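Side-chain contacts in protein (glyceraldehyde 3-phosphate dehydrogenase) (Sulfolobus solfataricus, PDB 1B7G), which oxidises D-glyceraldehyde 3-phosphate with inorganic phosphate to 1,3-bisphosphoglycerate in glycolysis, using NAD or, with marked preference, NADP as cofactor: residues 87-90 / 91-95; 263-267 / 268-272; 320-323 / 324-327. The protein carries 1 engineered substitution. All coordinates share one frame; numbering follows the deposited sequence.

Interaction 1: residues 87-90 / 91-95; sequences NGVG and AQYKP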
ATOM      1  N   ASN A  87      -4.824 -21.909   9.075  1.00 37.60           N
ATOM      2  CA  ASN A  87      -4.734 -23.308   8.635  1.00 39.28           C
ATOM      3  C   ASN A  87      -5.098 -24.222   9.802  1.00 38.00           C
ATOM      4  O   ASN A  87      -4.624 -24.057  10.923  1.00 34.83           O
ATOM      5  CB  ASN A  87      -3.379 -23.754   8.104  1.00 36.11           C
ATOM      6  CG  ASN A  87      -2.791 -22.810   7.077  1.00 42.75           C
ATOM      7  OD1 ASN A  87      -3.510 -22.152   6.329  1.00 31.81           O
ATOM      8  ND2 ASN A  87      -1.466 -22.729   7.047  1.00 38.85           N
ATOM      9  N   GLY A  88      -5.918 -25.238   9.502  1.00 33.26           N
ATOM     10  CA  GLY A  88      -6.317 -26.176  10.540  1.00 34.65           C
ATOM     11  C   GLY A  88      -7.586 -25.778  11.276  1.00 36.15           C
ATOM     12  O   GLY A  88      -8.292 -26.644  11.786  1.00 38.62           O
ATOM     13  N   VAL A  89      -7.947 -24.501  11.322  1.00 39.51           N
ATOM     14  CA  VAL A  89      -9.176 -24.088  12.031  1.00 35.84           C
ATOM     15  C   VAL A  89     -10.389 -24.426  11.209  1.00 38.04           C
ATOM     16  O   VAL A  89     -11.471 -24.759  11.709  1.00 41.57           O
ATOM     17  CB  VAL A  89      -9.058 -22.619  12.436  1.00 42.27           C
ATOM     18  CG1 VAL A  89     -10.308 -22.102  13.133  1.00 43.10           C
ATOM     19  CG2 VAL A  89      -7.833 -22.428  13.356  1.00 35.86           C
ATOM     20  N   GLY A  90     -10.264 -24.493   9.881  1.00 33.18           N
ATOM     21  CA  GLY A  90     -11.401 -24.812   9.026  1.00 34.61           C
ATOM     22  C   GLY A  90     -11.968 -26.184   9.341  1.00 36.69           C
ATOM     23  O   GLY A  90     -13.177 -26.366   9.370  1.00 36.95           O
ATOM     24  N   ALA A  91     -11.096 -27.135   9.581  1.00 33.13           N
ATOM     25  CA  ALA A  91     -11.422 -28.492   9.946  1.00 36.45           C
ATOM     26  C   ALA A  91     -12.122 -28.551  11.303  1.00 35.59           C
ATOM     27  O   ALA A  91     -12.877 -29.477  11.574  1.00 37.37           O
ATOM     28  CB  ALA A  91     -10.124 -29.318  10.016  1.00 36.92           C
ATOM     29  N   GLN A  92     -11.829 -27.593  12.163  1.00 36.57           N
ATOM     30  CA  GLN A  92     -12.492 -27.497  13.459  1.00 41.45           C
ATOM     31  C   GLN A  92     -13.909 -26.984  13.260  1.00 40.79           C
ATOM     32  O   GLN A  92     -14.800 -27.464  13.944  1.00 42.45           O
ATOM     33  CB  GLN A  92     -11.706 -26.587  14.392  1.00 45.98           C
ATOM     34  CG  GLN A  92     -10.326 -27.166  14.740  1.00 52.77           C
ATOM     35  CD  GLN A  92      -9.565 -26.255  15.681  1.00 60.77           C
ATOM     36  OE1 GLN A  92     -10.146 -25.426  16.384  1.00 64.62           O
ATOM     37  NE2 GLN A  92      -8.244 -26.405  15.712  1.00 71.32           N
ATOM     38  N   TYR A  93     -14.143 -26.098  12.276  1.00 38.76           N
ATOM     39  CA  TYR A  93     -15.495 -25.644  12.002  1.00 40.77           C
ATOM     40  C   TYR A  93     -16.269 -26.579  11.079  1.00 42.79           C
ATOM     41  O   TYR A  93     -17.508 -26.569  11.107  1.00 44.46           O
ATOM     42  CB  TYR A  93     -15.530 -24.223  11.446  1.00 39.38           C
ATOM     43  CG  TYR A  93     -15.421 -23.172  12.519  1.00 38.77           C
ATOM     44  CD1 TYR A  93     -16.557 -22.789  13.238  1.00 40.87           C
ATOM     45  CD2 TYR A  93     -14.217 -22.558  12.806  1.00 35.94           C
ATOM     46  CE1 TYR A  93     -16.468 -21.834  14.235  1.00 40.89           C
ATOM     47  CE2 TYR A  93     -14.118 -21.606  13.799  1.00 41.79           C
ATOM     48  CZ  TYR A  93     -15.255 -21.249  14.507  1.00 41.92           C
ATOM     49  OH  TYR A  93     -15.158 -20.287  15.476  1.00 41.89           O
ATOM     50  N   LYS A  94     -15.600 -27.469  10.330  1.00 38.36           N
ATOM     51  CA  LYS A  94     -16.344 -28.352   9.429  1.00 40.83           C
ATOM     52  C   LYS A  94     -17.520 -29.073  10.061  1.00 37.96           C
ATOM     53  O   LYS A  94     -18.653 -29.009   9.559  1.00 40.61           O
ATOM     54  CB  LYS A  94     -15.375 -29.250   8.658  1.00 33.66           C
ATOM     55  CG  LYS A  94     -16.041 -30.283   7.765  1.00 33.12           C
ATOM     56  CD  LYS A  94     -16.891 -29.632   6.694  1.00 35.37           C
ATOM     57  CE  LYS A  94     -17.627 -30.684   5.868  1.00 35.91           C
ATOM     58  NZ  LYS A  94     -16.736 -31.716   5.309  1.00 35.30           N
ATOM     59  N   PRO A  95     -17.394 -29.757  11.176  1.00 42.28           N
ATOM     60  CA  PRO A  95     -18.514 -30.415  11.838  1.00 43.03           C
ATOM     61  C   PRO A  95     -19.621 -29.448  12.241  1.00 45.13           C
ATOM     62  O   PRO A  95     -20.810 -29.796  12.153  1.00 48.07           O
ATOM     63  CB  PRO A  95     -17.898 -31.097  13.045  1.00 41.04           C
ATOM     64  CG  PRO A  95     -16.570 -30.458  13.255  1.00 41.67           C
ATOM     65  CD  PRO A  95     -16.109 -29.986  11.902  1.00 42.92           C
TER
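Val89 and Tyr93 meet in a local side-chain contact one helical turn apart, in the first turn of helix 89-99, near the protein surface. The two side chains lie next to each other and point the same way, and the tyrosine is touched at its edge: Val89 CG1 lies in the ring plane, 3.9 Å from Tyr93 CE2. Val89 places this methyl by its first torsion (178°), which sets CG1 anti to the backbone N and beside the carbonyl carbon. The carbonyl oxygen of the same valine also stands at the ring edge, 3.7 Å from Tyr93 CD2. That oxygen serves the backbone twice. It accepts from Tyr93 N at 3.0 Å (N-H...O angle 147°), and more weakly from Gln92 N. Gln92 runs extended past Gly88 O, with its CG 3.6 Å from that oxygen. Gly90 O takes a weak bond from Lys94 N, at 2.8 Å. Beyond the segments, the carboxylate of Glu110 accepts from Gly90 N and, weakly, from Gly88 N and Ala91 N, while Lys94 reaches Val114 O and makes a cation-pi contact with Tyr133. Gly88 is about 7 Å from Gly109, which by similarity binds NAD(+), so the contact is near the cofactor site without evidently being part of it. Strand 80-83, helix 89-99 and strand 103-106 form a beta-alpha-beta unit of the parallel sheet, as in a Rossmann-type nucleotide-binding fold.

Interaction 2: residues 263-267 / 268-272; sequences EVARD and LKRDR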
ATOM      1  N   GLU A 263       4.070  -0.747  -6.209  1.00 25.70           N
ATOM      2  CA  GLU A 263       3.988   0.636  -6.557  1.00 26.50           C
ATOM      3  C   GLU A 263       3.000   0.898  -7.698  1.00 29.51           C
ATOM      4  O   GLU A 263       2.227   1.839  -7.579  1.00 27.18           O
ATOM      5  CB  GLU A 263       5.348   1.248  -6.938  1.00 22.95           C
ATOM      6  CG  GLU A 263       5.333   2.764  -6.778  1.00 24.95           C
ATOM      7  CD  GLU A 263       5.405   3.325  -5.398  1.00 26.30           C
ATOM      8  OE1 GLU A 263       5.391   2.637  -4.356  1.00 29.75           O
ATOM      9  OE2 GLU A 263       5.433   4.581  -5.297  1.00 28.49           O
ATOM     10  N   VAL A 264       3.067   0.158  -8.785  1.00 25.23           N
ATOM     11  CA  VAL A 264       2.119   0.316  -9.889  1.00 30.46           C
ATOM     12  C   VAL A 264       0.680   0.285  -9.371  1.00 26.87           C
ATOM     13  O   VAL A 264      -0.147   1.116  -9.760  1.00 25.84           O
ATOM     14  CB  VAL A 264       2.300  -0.766 -10.964  1.00 27.45           C
ATOM     15  CG1 VAL A 264       1.092  -0.818 -11.921  1.00 27.80           C
ATOM     16  CG2 VAL A 264       3.588  -0.493 -11.741  1.00 23.39           C
ATOM     17  N   ALA A 265       0.393  -0.657  -8.481  1.00 24.57           N
ATOM     18  CA  ALA A 265      -0.930  -0.813  -7.925  1.00 25.82           C
ATOM     19  C   ALA A 265      -1.372   0.381  -7.082  1.00 28.91           C
ATOM     20  O   ALA A 265      -2.584   0.718  -7.090  1.00 26.90           O
ATOM     21  CB  ALA A 265      -1.014  -2.084  -7.087  1.00 26.62           C
ATOM     22  N   ARG A 266      -0.458   0.916  -6.278  1.00 22.66           N
ATOM     23  CA  ARG A 266      -0.676   2.093  -5.489  1.00 26.89           C
ATOM     24  C   ARG A 266      -1.047   3.267  -6.419  1.00 23.25           C
ATOM     25  O   ARG A 266      -2.051   3.910  -6.155  1.00 27.67           O
ATOM     26  CB  ARG A 266       0.554   2.512  -4.648  1.00 22.67           C
ATOM     27  CG  ARG A 266       0.837   1.573  -3.485  1.00 25.10           C
ATOM     28  CD  ARG A 266       2.187   1.939  -2.838  1.00 31.35           C
ATOM     29  NE  ARG A 266       1.978   2.911  -1.750  1.00 30.40           N
ATOM     30  CZ  ARG A 266       2.974   3.646  -1.247  1.00 32.80           C
ATOM     31  NH1 ARG A 266       4.225   3.571  -1.700  1.00 24.83           N
ATOM     32  NH2 ARG A 266       2.690   4.484  -0.269  1.00 23.98           N
ATOM     33  N   ASP A 267      -0.290   3.537  -7.455  1.00 24.63           N
ATOM     34  CA  ASP A 267      -0.527   4.623  -8.366  1.00 29.74           C
ATOM     35  C   ASP A 267      -1.744   4.431  -9.274  1.00 35.54           C
ATOM     36  O   ASP A 267      -2.304   5.440  -9.722  1.00 32.70           O
ATOM     37  CB  ASP A 267       0.687   4.883  -9.288  1.00 24.98           C
ATOM     38  CG  ASP A 267       1.851   5.453  -8.439  1.00 32.25           C
ATOM     39  OD1 ASP A 267       1.609   5.742  -7.255  1.00 29.09           O
ATOM     40  OD2 ASP A 267       2.953   5.588  -8.981  1.00 29.06           O
ATOM     41  N   LEU A 268      -2.145   3.197  -9.518  1.00 30.52           N
ATOM     42  CA  LEU A 268      -3.348   2.880 -10.272  1.00 35.47           C
ATOM     43  C   LEU A 268      -4.562   2.972  -9.349  1.00 31.05           C
ATOM     44  O   LEU A 268      -5.720   2.849  -9.797  1.00 30.60           O
ATOM     45  CB  LEU A 268      -3.296   1.475 -10.921  1.00 23.79           C
ATOM     46  CG  LEU A 268      -2.448   1.345 -12.187  1.00 30.75           C
ATOM     47  CD1 LEU A 268      -2.390  -0.131 -12.616  1.00 25.79           C
ATOM     48  CD2 LEU A 268      -2.987   2.162 -13.351  1.00 23.31           C
ATOM     49  N   LYS A 269      -4.319   3.165  -8.051  1.00 27.12           N
ATOM     50  CA  LYS A 269      -5.327   3.321  -7.031  1.00 29.64           C
ATOM     51  C   LYS A 269      -6.182   2.077  -6.875  1.00 31.69           C
ATOM     52  O   LYS A 269      -7.386   2.119  -6.625  1.00 27.61           O
ATOM     53  CB  LYS A 269      -6.166   4.592  -7.310  1.00 32.51           C
ATOM     54  CG  LYS A 269      -5.416   5.879  -7.618  1.00 27.27           C
ATOM     55  CD  LYS A 269      -4.372   6.282  -6.592  1.00 34.52           C
ATOM     56  CE  LYS A 269      -3.614   7.548  -7.011  1.00 34.75           C
ATOM     57  NZ  LYS A 269      -4.358   8.814  -6.701  1.00 33.05           N
ATOM     58  N   ARG A 270      -5.553   0.878  -6.961  1.00 23.73           N
ATOM     59  CA  ARG A 270      -6.277  -0.369  -6.751  1.00 29.46           C
ATOM     60  C   ARG A 270      -6.541  -0.495  -5.253  1.00 30.55           C
ATOM     61  O   ARG A 270      -5.666  -0.072  -4.470  1.00 24.16           O
ATOM     62  CB  ARG A 270      -5.477  -1.573  -7.294  1.00 30.82           C
ATOM     63  CG  ARG A 270      -5.115  -1.332  -8.770  1.00 23.38           C
ATOM     64  CD  ARG A 270      -4.646  -2.605  -9.470  1.00 26.28           C
ATOM     65  NE  ARG A 270      -5.772  -3.502  -9.799  1.00 28.48           N
ATOM     66  CZ  ARG A 270      -5.665  -4.775 -10.148  1.00 28.49           C
ATOM     67  NH1 ARG A 270      -4.463  -5.396 -10.232  1.00 23.31           N
ATOM     68  NH2 ARG A 270      -6.752  -5.464 -10.466  1.00 23.95           N
ATOM     69  N   ASP A 271      -7.655  -1.095  -4.882  1.00 29.45           N
ATOM     70  CA  ASP A 271      -8.052  -1.210  -3.485  1.00 32.80           C
ATOM     71  C   ASP A 271      -7.032  -1.958  -2.658  1.00 34.82           C
ATOM     72  O   ASP A 271      -6.712  -3.115  -2.976  1.00 27.61           O
ATOM     73  CB  ASP A 271      -9.416  -1.915  -3.397  1.00 29.10           C
ATOM     74  CG  ASP A 271     -10.021  -1.802  -2.013  1.00 43.91           C
ATOM     75  OD1 ASP A 271      -9.739  -2.629  -1.126  1.00 47.62           O
ATOM     76  OD2 ASP A 271     -10.812  -0.851  -1.814  1.00 58.06           O
ATOM     77  N   ARG A 272      -6.478  -1.358  -1.610  1.00 26.40           N
ATOM     78  CA  ARG A 272      -5.470  -1.992  -0.775  1.00 28.54           C
ATOM     79  C   ARG A 272      -4.189  -2.293  -1.543  1.00 28.93           C
ATOM     80  O   ARG A 272      -3.328  -3.039  -1.057  1.00 31.90           O
ATOM     81  CB  ARG A 272      -5.923  -3.283  -0.086  1.00 29.84           C
ATOM     82  CG  ARG A 272      -7.199  -3.268   0.712  1.00 24.87           C
ATOM     83  CD  ARG A 272      -7.300  -4.351   1.750  1.00 28.15           C
ATOM     84  NE  ARG A 272      -8.346  -4.158   2.739  1.00 30.75           N
ATOM     85  CZ  ARG A 272      -9.654  -4.305   2.544  1.00 38.68           C
ATOM     86  NH1 ARG A 272     -10.104  -4.641   1.347  1.00 29.69           N
ATOM     87  NH2 ARG A 272     -10.521  -4.150   3.552  1.00 29.49           N
TER
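The flat carbonyl group of Arg266 is met over its face: Lys269 N donates to Arg266 O at 3.0 Å from 65° out of the carbonyl plane, away from any lone pair. Lys269 CD comes within 3.3 Å of the same oxygen, because the chain bends at its second torsion and doubles back over the helix end. The carbonyl of Ala265 is met differently, Arg270 N standing nearly in line with its C=O, 3.0 Å from Ala265 O and with an almost straight N-H...O angle of 165°. These two bonds, with Lys269 at positive phi (63°), define a Schellman motif ending helix 258-267. One residue earlier, Leu268 N bonds to Val264 O at 2.9 Å, and the two side chains run alongside each other with Val264 CG1 3.6 Å from Leu268 CD1. Within the helix, Arg266 NH1 forms a salt bridge with Glu263 OE1 (3.0 Å), met on the syn side. Arg266 also has a polar contact with Arg272 of the second subunit, and its NH2 forms a salt bridge with Glu301 there. Lys269 NZ makes salt bridges with Asp271 and Asp18 of that subunit; with an alanine here, both aspartates would probably lose a partner. Asp267 likewise pairs with Lys14 of the second subunit, so the capped helix end presents both signs of charge to its neighbour, consistent with an electrostatically matched subunit interface.

Interaction 3: residues 320-323 / 324-327; sequences SAED and SMRI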
ATOM      1  N   SER A 320     -23.727 -20.018 -14.585  1.00 29.91           N
ATOM      2  CA  SER A 320     -22.698 -20.763 -15.304  1.00 27.02           C
ATOM      3  C   SER A 320     -21.309 -20.285 -14.847  1.00 30.86           C
ATOM      4  O   SER A 320     -21.255 -19.209 -14.274  1.00 27.82           O
ATOM      5  CB  SER A 320     -22.861 -20.612 -16.799  1.00 25.65           C
ATOM      6  OG  SER A 320     -22.418 -19.357 -17.294  1.00 30.50           O
ATOM      7  N   ALA A 321     -20.269 -21.030 -15.234  1.00 29.18           N
ATOM      8  CA  ALA A 321     -18.891 -20.688 -14.934  1.00 30.53           C
ATOM      9  C   ALA A 321     -18.566 -19.329 -15.535  1.00 31.85           C
ATOM     10  O   ALA A 321     -18.032 -18.412 -14.917  1.00 29.38           O
ATOM     11  CB  ALA A 321     -17.945 -21.746 -15.520  1.00 30.07           C
ATOM     12  N   GLU A 322     -18.974 -19.202 -16.794  1.00 29.04           N
ATOM     13  CA  GLU A 322     -18.755 -17.992 -17.552  1.00 28.68           C
ATOM     14  C   GLU A 322     -19.517 -16.795 -16.998  1.00 32.30           C
ATOM     15  O   GLU A 322     -18.964 -15.670 -16.892  1.00 30.02           O
ATOM     16  CB  GLU A 322     -19.070 -18.236 -19.016  1.00 30.19           C
ATOM     17  CG  GLU A 322     -18.456 -17.171 -19.920  1.00 35.22           C
ATOM     18  CD  GLU A 322     -17.007 -17.529 -20.272  1.00 43.94           C
ATOM     19  OE1 GLU A 322     -16.438 -18.513 -19.734  1.00 41.14           O
ATOM     20  OE2 GLU A 322     -16.454 -16.829 -21.137  1.00 56.24           O
ATOM     21  N   ASP A 323     -20.797 -16.968 -16.689  1.00 33.46           N
ATOM     22  CA  ASP A 323     -21.564 -15.873 -16.083  1.00 32.82           C
ATOM     23  C   ASP A 323     -20.946 -15.413 -14.758  1.00 30.03           C
ATOM     24  O   ASP A 323     -20.883 -14.205 -14.485  1.00 26.31           O
ATOM     25  CB  ASP A 323     -23.012 -16.318 -15.814  1.00 29.68           C
ATOM     26  CG  ASP A 323     -23.824 -16.332 -17.107  1.00 37.57           C
ATOM     27  OD1 ASP A 323     -23.411 -15.717 -18.109  1.00 41.12           O
ATOM     28  OD2 ASP A 323     -24.875 -16.979 -17.138  1.00 44.26           O
ATOM     29  N   SER A 324     -20.636 -16.341 -13.870  1.00 26.06           N
ATOM     30  CA  SER A 324     -20.056 -16.026 -12.563  1.00 27.05           C
ATOM     31  C   SER A 324     -18.717 -15.287 -12.725  1.00 30.28           C
ATOM     32  O   SER A 324     -18.541 -14.145 -12.296  1.00 27.04           O
ATOM     33  CB  SER A 324     -19.790 -17.267 -11.723  1.00 29.41           C
ATOM     34  OG  SER A 324     -19.343 -16.951 -10.418  1.00 24.22           O
ATOM     35  N   MET A 325     -17.843 -15.851 -13.550  1.00 31.21           N
ATOM     36  CA  MET A 325     -16.526 -15.187 -13.707  1.00 30.40           C
ATOM     37  C   MET A 325     -16.687 -13.806 -14.297  1.00 31.91           C
ATOM     38  O   MET A 325     -15.962 -12.874 -13.919  1.00 25.52           O
ATOM     39  CB  MET A 325     -15.573 -16.081 -14.445  1.00 22.98           C
ATOM     40  CG  MET A 325     -15.040 -17.270 -13.600  1.00 26.95           C
ATOM     41  SD  MET A 325     -13.704 -18.061 -14.544  1.00 22.86           S
ATOM     42  CE  MET A 325     -14.573 -18.627 -15.989  1.00 33.37           C
ATOM     43  N   ARG A 326     -17.677 -13.592 -15.186  1.00 29.13           N
ATOM     44  CA  ARG A 326     -17.838 -12.247 -15.736  1.00 30.75           C
ATOM     45  C   ARG A 326     -18.253 -11.258 -14.658  1.00 28.87           C
ATOM     46  O   ARG A 326     -17.689 -10.156 -14.601  1.00 27.77           O
ATOM     47  CB  ARG A 326     -18.743 -12.229 -16.970  1.00 33.36           C
ATOM     48  CG  ARG A 326     -19.311 -10.860 -17.294  1.00 36.20           C
ATOM     49  CD  ARG A 326     -20.447 -10.904 -18.312  1.00 41.58           C
ATOM     50  NE  ARG A 326     -20.155 -11.889 -19.343  1.00 51.24           N
ATOM     51  CZ  ARG A 326     -20.760 -13.060 -19.516  1.00 58.24           C
ATOM     52  NH1 ARG A 326     -21.778 -13.441 -18.752  1.00 43.53           N
ATOM     53  NH2 ARG A 326     -20.319 -13.864 -20.490  1.00 46.29           N
ATOM     54  N   ILE A 327     -19.149 -11.615 -13.750  1.00 30.53           N
ATOM     55  CA  ILE A 327     -19.597 -10.688 -12.706  1.00 30.79           C
ATOM     56  C   ILE A 327     -18.486 -10.463 -11.678  1.00 29.02           C
ATOM     57  O   ILE A 327     -18.222  -9.348 -11.255  1.00 27.58           O
ATOM     58  CB  ILE A 327     -20.886 -11.172 -12.043  1.00 28.62           C
ATOM     59  CG1 ILE A 327     -22.031 -11.037 -13.106  1.00 31.08           C
ATOM     60  CG2 ILE A 327     -21.242 -10.404 -10.810  1.00 28.72           C
ATOM     61  CD1 ILE A 327     -23.207 -11.940 -12.820  1.00 28.64           C
TER
HETATM   62  O   HOH W   1     -22.526 -12.593 -16.351  1.00 41.53           O
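Asp323 and Arg326, three residues apart on helix 321-331, are joined by a salt bridge, with Asp323 OD1 2.9 Å from Arg326 NH1. The oxygen lies at the guanidinium edge, in its plane, but is itself met on the anti side of the carboxylate, and the two planes stand 62° apart; the pairing is therefore a single bond and not a flat two-point match. Arg326 gets there by a bend at its third torsion (-39°), which turns the guanidinium back toward the preceding turn. Glu322 O stands over one face of that group, displaced toward the rim.

Water adds a second link. Water 1, also in the guanidinium plane, accepts from Arg326 NH1 at 2.7 Å and donates to Asp323 O, so the arginine is tied to both the carboxylate and the main chain of one residue.

Backbone bonds fix the first turns: Ser324 N to Ser320 O (3.0 Å), Met325 N to Ala321 O (2.9 Å), then Arg326 N to Glu322 O and Ile327 N to Asp323 O. Ser320 is the N-cap of this helix, since its OG accepts from Asp323 N at 2.9 Å along a nearly straight N-H...O line (169°).

Van der Waals contacts bring methyl groups against carbonyl oxygens of the preceding turn: Met325 CE curls back to 3.6 Å from Ala321 O, and Ile327 CD1 is 3.6 Å from Asp323 O. Ala321 and Met325 pack on helix 121-128, and buried Ser324 OG is hydrogen-bonded to Asp310 and Arg313 of helix 304-315.

From the N terminus the three contacts follow in series; none nests in or crosses another, and each joins adjoining segments, so it closes no more than a turn of chain. Interaction 1 starts helix 89-99, which links strands 80-83 and 103-106 of the parallel sheet. Interaction 2, on the opposite side of the chain's centre and about 34 Å away between centres, ends helix 258-267 in the C-terminal domain and meets helix 11-21 of its own chain as well as the second subunit. Interaction 3 starts helix 321-331, which packs against helices 121-128 and 304-315. Interactions 2 and 3 come nearest, about 12 Å between closest atoms, without touching.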